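Side-chain contacts in phosphoinositol-specific phospholipase C (Pseudomonas sp., PDB 5FYP), which probably cleaves the phosphodiester bond of phosphoinositides with the help of a bound calcium ion, releasing diacylglycerol: residues I158-G161 against A162-Q166; K195-Q198 against Y199-R203. All coordinates share one frame; numbering follows the deposited sequence.

In the fold
Contact 1 comes first along the chain, at the joint between helix 151-158 and helix 165-168, and contact 2 follows on helix 193-203; strand 184-189 comes between them in sequence. Both belong to the calcium-dependent phosphoinositide phospholipase C fold, of the TIM-barrel clan. Their centres are about 16 Å apart and their nearest atoms about 8 Å, so they do not touch. Contact 2 is part of the beta-alpha-beta unit of strand 184-189, helix 193-203 and strand 210-211. The centre of contact 1 lies about 19 Å from the centre of the chain, against about 16 Å for contact 2. None of the calcium ligands, Asn27, Glu48, Asp50 and Asp119, belongs to either contact.

Contact 1 of 2, residues I158-G161 against A162-Q166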
ATOM      1  N   ILE A 158      -3.737  -6.713  17.850  1.00 10.89           N
ATOM      2  CA  ILE A 158      -3.500  -5.753  18.948  1.00 11.31           C
ATOM      3  C   ILE A 158      -4.643  -5.686  19.963  1.00 12.49           C
ATOM      4  O   ILE A 158      -4.595  -4.901  20.905  1.00 14.98           O
ATOM      5  CB  ILE A 158      -3.179  -4.335  18.428  1.00 10.62           C
ATOM      6  CG1 ILE A 158      -4.397  -3.637  17.790  1.00 10.54           C
ATOM      7  CG2 ILE A 158      -1.991  -4.378  17.472  1.00 10.73           C
ATOM      8  CD1 ILE A 158      -4.270  -2.145  17.726  1.00 10.06           C
ATOM      9  N   GLY A 159      -5.687  -6.493  19.797  1.00 12.23           N
ATOM     10  CA  GLY A 159      -6.815  -6.497  20.756  1.00 13.75           C
ATOM     11  C   GLY A 159      -7.741  -5.284  20.660  1.00 13.63           C
ATOM     12  O   GLY A 159      -8.320  -4.886  21.664  1.00 16.51           O
ATOM     13  N   SER A 160      -7.893  -4.728  19.456  1.00 12.30           N
ATOM     14  CA  SER A 160      -8.706  -3.543  19.206  1.00 12.37           C
ATOM     15  C   SER A 160      -9.872  -3.884  18.281  1.00 12.01           C
ATOM     16  O   SER A 160      -9.765  -4.782  17.447  1.00 13.68           O
ATOM     17  CB  SER A 160      -7.828  -2.481  18.536  1.00 12.81           C
ATOM     18  OG  SER A 160      -8.528  -1.273  18.244  1.00 13.04           O
ATOM     19  N   GLY A 161     -10.928  -3.058  18.322  1.00 12.19           N
ATOM     20  CA  GLY A 161     -11.831  -2.991  17.190  1.00 12.56           C
ATOM     21  C   GLY A 161     -11.148  -2.379  15.978  1.00 11.40           C
ATOM     22  O   GLY A 161     -10.253  -1.532  16.123  1.00 11.36           O
ATOM     23  N   ALA A 162     -11.527  -2.804  14.776  1.00 11.97           N
ATOM     24  CA  ALA A 162     -10.892  -2.254  13.548  1.00 10.63           C
ATOM     25  C   ALA A 162     -11.122  -0.747  13.439  1.00  9.50           C
ATOM     26  O   ALA A 162     -10.267  -0.016  12.960  1.00  9.80           O
ATOM     27  CB  ALA A 162     -11.379  -2.956  12.294  1.00 12.59           C
ATOM     28  N   GLY A 163     -12.286  -0.277  13.911  1.00  9.46           N
ATOM     29  CA  GLY A 163     -12.637   1.133  13.913  1.00 10.05           C
ATOM     30  C   GLY A 163     -11.957   1.966  14.963  1.00  8.29           C
ATOM     31  O   GLY A 163     -12.235   3.165  15.046  1.00  9.45           O
ATOM     32  N   ALA A 164     -11.048   1.371  15.723  1.00  8.70           N
ATOM     33  CA  ALA A 164     -10.232   2.075  16.698  1.00  9.16           C
ATOM     34  C   ALA A 164      -8.744   1.808  16.515  1.00  8.17           C
ATOM     35  O   ALA A 164      -7.931   2.106  17.401  1.00  8.85           O
ATOM     36  CB  ALA A 164     -10.670   1.731  18.134  1.00 11.46           C
ATOM     37  N   LEU A 165      -8.365   1.262  15.359  1.00  7.62           N
ATOM     38  CA  LEU A 165      -6.941   1.083  15.041  1.00  7.33           C
ATOM     39  C   LEU A 165      -6.172   2.385  15.183  1.00  6.70           C
ATOM     40  O   LEU A 165      -5.017   2.397  15.641  1.00  7.38           O
ATOM     41  CB  LEU A 165      -6.762   0.598  13.604  1.00  7.68           C
ATOM     42  CG  LEU A 165      -7.007  -0.895  13.396  1.00  8.30           C
ATOM     43  CD1 LEU A 165      -7.111  -1.188  11.912  1.00  9.60           C
ATOM     44  CD2 LEU A 165      -5.893  -1.700  14.045  1.00  8.66           C
ATOM     45  N   GLN A 166      -6.777   3.488  14.744  1.00  6.54           N
ATOM     46  CA  GLN A 166      -6.032   4.741  14.624  1.00  6.14           C
ATOM     47  C   GLN A 166      -5.273   5.072  15.892  1.00  6.20           C
ATOM     48  O   GLN A 166      -4.067   5.347  15.866  1.00  6.55           O
ATOM     49  CB  GLN A 166      -7.013   5.848  14.261  1.00  6.74           C
ATOM     50  CG  GLN A 166      -6.344   7.182  14.045  1.00  7.05           C
ATOM     51  CD  GLN A 166      -7.322   8.329  13.915  1.00  7.33           C
ATOM     52  OE1 GLN A 166      -8.362   8.377  14.595  1.00  9.62           O
ATOM     53  NE2 GLN A 166      -6.987   9.286  13.091  1.00  7.41           N
TER
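The tight corner joining helix 151-158 to helix 165-168 is closed by Gly161 and Ala164. Ala164 N donates to Gly161 O over 3.0 Å, with 157° at the hydrogen, and the backbone angles of Ala162 and Gly163 between them make this a type I turn. The donor stands well above the plane of the Gly161 carbonyl instead of lying on a lone pair. From the other face of that plane comes the hydroxyl of Ser160, whose OG donates to Gly161 O at 2.7 Å, at a modest tilt from the plane. One carbonyl is thus gripped by two donors, one from each face, which restrains the rotation of its peptide. Ser160 can reach the carbonyl of the next residue because OG lies anti to its own backbone N (chi1 180°), beside its carbonyl carbon. The same hydroxyl is bonded by Asn168 ND2, so it links the loop to the far end of the short helix, and its OG rests 3.7 Å from Ala164 CB.

Gly159, the first residue past helix 151-158 to leave helical angles, takes positive phi in a Schellman motif and turns the chain away. Ala164 is the N-cap of the helix that follows, and a weak bond from Leu165 N to Ala162 O (3.3 Å) carries the turn into it. Across the bend, the side chains of Ile158 and Leu165 cross at a slant and touch through their methyls, Ile158 CD1 lying 4.0 Å from Leu165 CD2. Ile158 brings its CD1 there by setting CG1 between the backbone N and carbonyl carbon (chi1 70°). Leu165 also packs on Pro151, Leu154 and Ala155 of the preceding helix, while Ala162 CB lies against Gln152 and Tyr235.

Contact 2 of 2, residues K195-Q198 against Y199-R203; sequences KLSQ and YAEAR. With SO4 (sulfate ion), chain E.
Ser197 O is gripped by two donors, the backbone of Glu201 one turn along helix 193-203 and the hydroxyl of Ser232, and Lys195 O is likewise shared, between Tyr199 N at 3.1 Å and the indole NE1 of Trp124. The bond from Glu201 N to Ser197 O is short at 2.9 Å and fairly straight (160° at the hydrogen). Glu201 CG presses against the same oxygen, 3.2 Å from Ser197 O, before the chain extends and its carboxylate meets Ser229 through OE2. Two carbonyls thus serve both the helical ladder and residues outside the helix, which is the helical limb of a beta-alpha-beta unit.

Farther along, Arg203 folds back over Tyr199. Its CG lies 3.7 Å above the plane of the Tyr199 ring, displaced toward the rim. The arginine chain bends at chi2 and chi3 (-50° and -57°) before the guanidinium meets a sulfate ion, probably from the crystallisation liquor. Two nearly straight hydrogen bonds join them, Arg203 NH1 to sulfate O1 at 2.9 Å and Arg203 NH2 to sulfate O3 at 2.8 Å, with the sulfur in the guanidinium plane. Asp137 ties Arg203 and Tyr199 together: its OD2 forms a salt bridge with Arg203 NE and its OD1 a hydrogen bond with Tyr199 OH. Lying between a carboxylate and a sulfate, the positive guanidinium is probably stabilised where it stands, and the two-oxygen grip limits how the bound anion can turn.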
ATOM      1  N   LYS A 195     -12.371   9.966  -0.743  1.00  8.47           N
ATOM      2  CA  LYS A 195     -12.572   8.664  -1.366  1.00  8.49           C
ATOM      3  C   LYS A 195     -12.202   7.522  -0.434  1.00  7.85           C
ATOM      4  O   LYS A 195     -12.797   6.446  -0.501  1.00  8.67           O
ATOM      5  CB  LYS A 195     -11.825   8.545  -2.701  1.00  8.58           C
ATOM      6  CG  LYS A 195     -12.581   9.068  -3.915  1.00 10.15           C
ATOM      7  CD  LYS A 195     -13.001  10.507  -3.859  1.00 11.04           C
ATOM      8  CE  LYS A 195     -13.624  10.952  -5.180  1.00 12.58           C
ATOM      9  NZ  LYS A 195     -14.143  12.329  -5.150  1.00 15.25           N
ATOM     10  N   LEU A 196     -11.216   7.744   0.430  1.00  7.10           N
ATOM     11  CA  LEU A 196     -10.849   6.771   1.444  1.00  7.32           C
ATOM     12  C   LEU A 196     -11.944   6.679   2.511  1.00  7.40           C
ATOM     13  O   LEU A 196     -12.254   5.596   2.995  1.00  7.70           O
ATOM     14  CB  LEU A 196      -9.499   7.119   2.083  1.00  7.41           C
ATOM     15  CG  LEU A 196      -8.253   6.718   1.286  1.00  8.50           C
ATOM     16  CD1 LEU A 196      -8.235   7.040  -0.164  1.00  9.78           C
ATOM     17  CD2 LEU A 196      -7.034   7.252   1.982  1.00  8.32           C
ATOM     18  N   SER A 197     -12.508   7.830   2.889  1.00  7.41           N
ATOM     19  CA  SER A 197     -13.584   7.843   3.870  1.00  8.22           C
ATOM     20  C   SER A 197     -14.814   7.088   3.352  1.00  8.75           C
ATOM     21  O   SER A 197     -15.443   6.341   4.095  1.00  9.63           O
ATOM     22  CB  SER A 197     -13.919   9.277   4.226  1.00  8.17           C
ATOM     23  OG  SER A 197     -14.769   9.316   5.370  1.00  9.56           O
ATOM     24  N   GLN A 198     -15.084   7.258   2.070  1.00  8.43           N
ATOM     25  CA  GLN A 198     -16.206   6.556   1.442  1.00  9.43           C
ATOM     26  C   GLN A 198     -15.967   5.034   1.468  1.00  8.90           C
ATOM     27  O   GLN A 198     -16.883   4.261   1.737  1.00  9.84           O
ATOM     28  CB  GLN A 198     -16.379   7.041   0.017  1.00 10.07           C
ATOM     29  CG  GLN A 198     -16.928   8.463  -0.062  1.00 11.26           C
ATOM     30  CD  GLN A 198     -16.613   9.163  -1.373  1.00 12.45           C
ATOM     31  OE1 GLN A 198     -16.217   8.554  -2.354  1.00 16.75           O
ATOM     32  NE2 GLN A 198     -16.819  10.443  -1.402  1.00 16.99           N
ATOM     33  N   TYR A 199     -14.738   4.624   1.146  1.00  8.59           N
ATOM     34  CA  TYR A 199     -14.392   3.204   1.184  1.00  7.90           C
ATOM     35  C   TYR A 199     -14.580   2.631   2.593  1.00  8.46           C
ATOM     36  O   TYR A 199     -15.225   1.597   2.779  1.00  9.27           O
ATOM     37  CB  TYR A 199     -12.967   3.023   0.665  1.00  8.57           C
ATOM     38  CG  TYR A 199     -12.472   1.608   0.845  1.00  8.39           C
ATOM     39  CD1 TYR A 199     -12.760   0.617  -0.099  1.00  8.47           C
ATOM     40  CD2 TYR A 199     -11.761   1.244   1.967  1.00  8.65           C
ATOM     41  CE1 TYR A 199     -12.372  -0.693   0.094  1.00  8.67           C
ATOM     42  CE2 TYR A 199     -11.342  -0.065   2.177  1.00  8.37           C
ATOM     43  CZ  TYR A 199     -11.673  -1.040   1.233  1.00  8.56           C
ATOM     44  OH  TYR A 199     -11.283  -2.319   1.477  1.00  9.10           O
ATOM     45  N   ALA A 200     -14.043   3.310   3.605  1.00  8.18           N
ATOM     46  CA  ALA A 200     -14.123   2.812   4.964  1.00  8.54           C
ATOM     47  C   ALA A 200     -15.554   2.800   5.487  1.00  9.18           C
ATOM     48  O   ALA A 200     -15.946   1.885   6.216  1.00 10.73           O
ATOM     49  CB  ALA A 200     -13.215   3.613   5.890  1.00  8.96           C
ATOM     50  N   GLU A 201     -16.345   3.816   5.137  1.00  9.79           N
ATOM     51  CA  GLU A 201     -17.758   3.823   5.552  1.00 11.41           C
ATOM     52  C   GLU A 201     -18.528   2.671   4.927  1.00 11.13           C
ATOM     53  O   GLU A 201     -19.403   2.100   5.564  1.00 12.68           O
ATOM     54  CB  GLU A 201     -18.384   5.180   5.235  1.00 13.04           C
ATOM     55  CG  GLU A 201     -17.862   6.220   6.205  1.00 20.00           C
ATOM     56  CD  GLU A 201     -18.748   7.362   6.486  1.00 22.61           C
ATOM     57  OE1 GLU A 201     -19.673   7.603   5.647  1.00 23.57           O
ATOM     58  OE2 GLU A 201     -18.444   7.981   7.551  1.00 24.51           O
ATOM     59  N   ALA A 202     -18.188   2.322   3.703  1.00 10.92           N
ATOM     60  CA  ALA A 202     -18.869   1.219   3.013  1.00 10.29           C
ATOM     61  C   ALA A 202     -18.469  -0.157   3.574  1.00 11.47           C
ATOM     62  O   ALA A 202     -19.328  -1.017   3.723  1.00 14.01           O
ATOM     63  CB  ALA A 202     -18.578   1.269   1.528  1.00 11.75           C
ATOM     64  N   ARG A 203     -17.194  -0.343   3.858  1.00 10.50           N
ATOM     65  CA  ARG A 203     -16.664  -1.677   4.156  1.00 10.78           C
ATOM     66  C   ARG A 203     -16.468  -1.964   5.641  1.00 10.69           C
ATOM     67  O   ARG A 203     -16.398  -3.125   6.027  1.00 12.33           O
ATOM     68  CB  ARG A 203     -15.363  -1.934   3.391  1.00 11.02           C
ATOM     69  CG  ARG A 203     -15.485  -1.794   1.871  1.00 11.42           C
ATOM     70  CD  ARG A 203     -16.628  -2.557   1.260  1.00 12.41           C
ATOM     71  NE  ARG A 203     -16.554  -3.984   1.574  1.00 12.55           N
ATOM     72  CZ  ARG A 203     -17.597  -4.778   1.843  1.00 20.01           C
ATOM     73  NH1 ARG A 203     -18.846  -4.306   1.859  1.00 22.25           N
ATOM     74  NH2 ARG A 203     -17.393  -6.028   2.176  1.00 24.98           N
TER
HETATM   75  S   SO4 E1299     -20.825  -7.573   2.805  1.00 30.79           S
HETATM   76  O1  SO4 E1299     -20.930  -6.070   2.818  1.00 37.67           O
HETATM   77  O2  SO4 E1299     -21.805  -8.085   1.795  1.00 35.15           O
HETATM   78  O3  SO4 E1299     -19.445  -7.979   2.389  1.00 39.32           O
HETATM   79  O4  SO4 E1299     -21.303  -8.208   4.080  1.00 36.49           O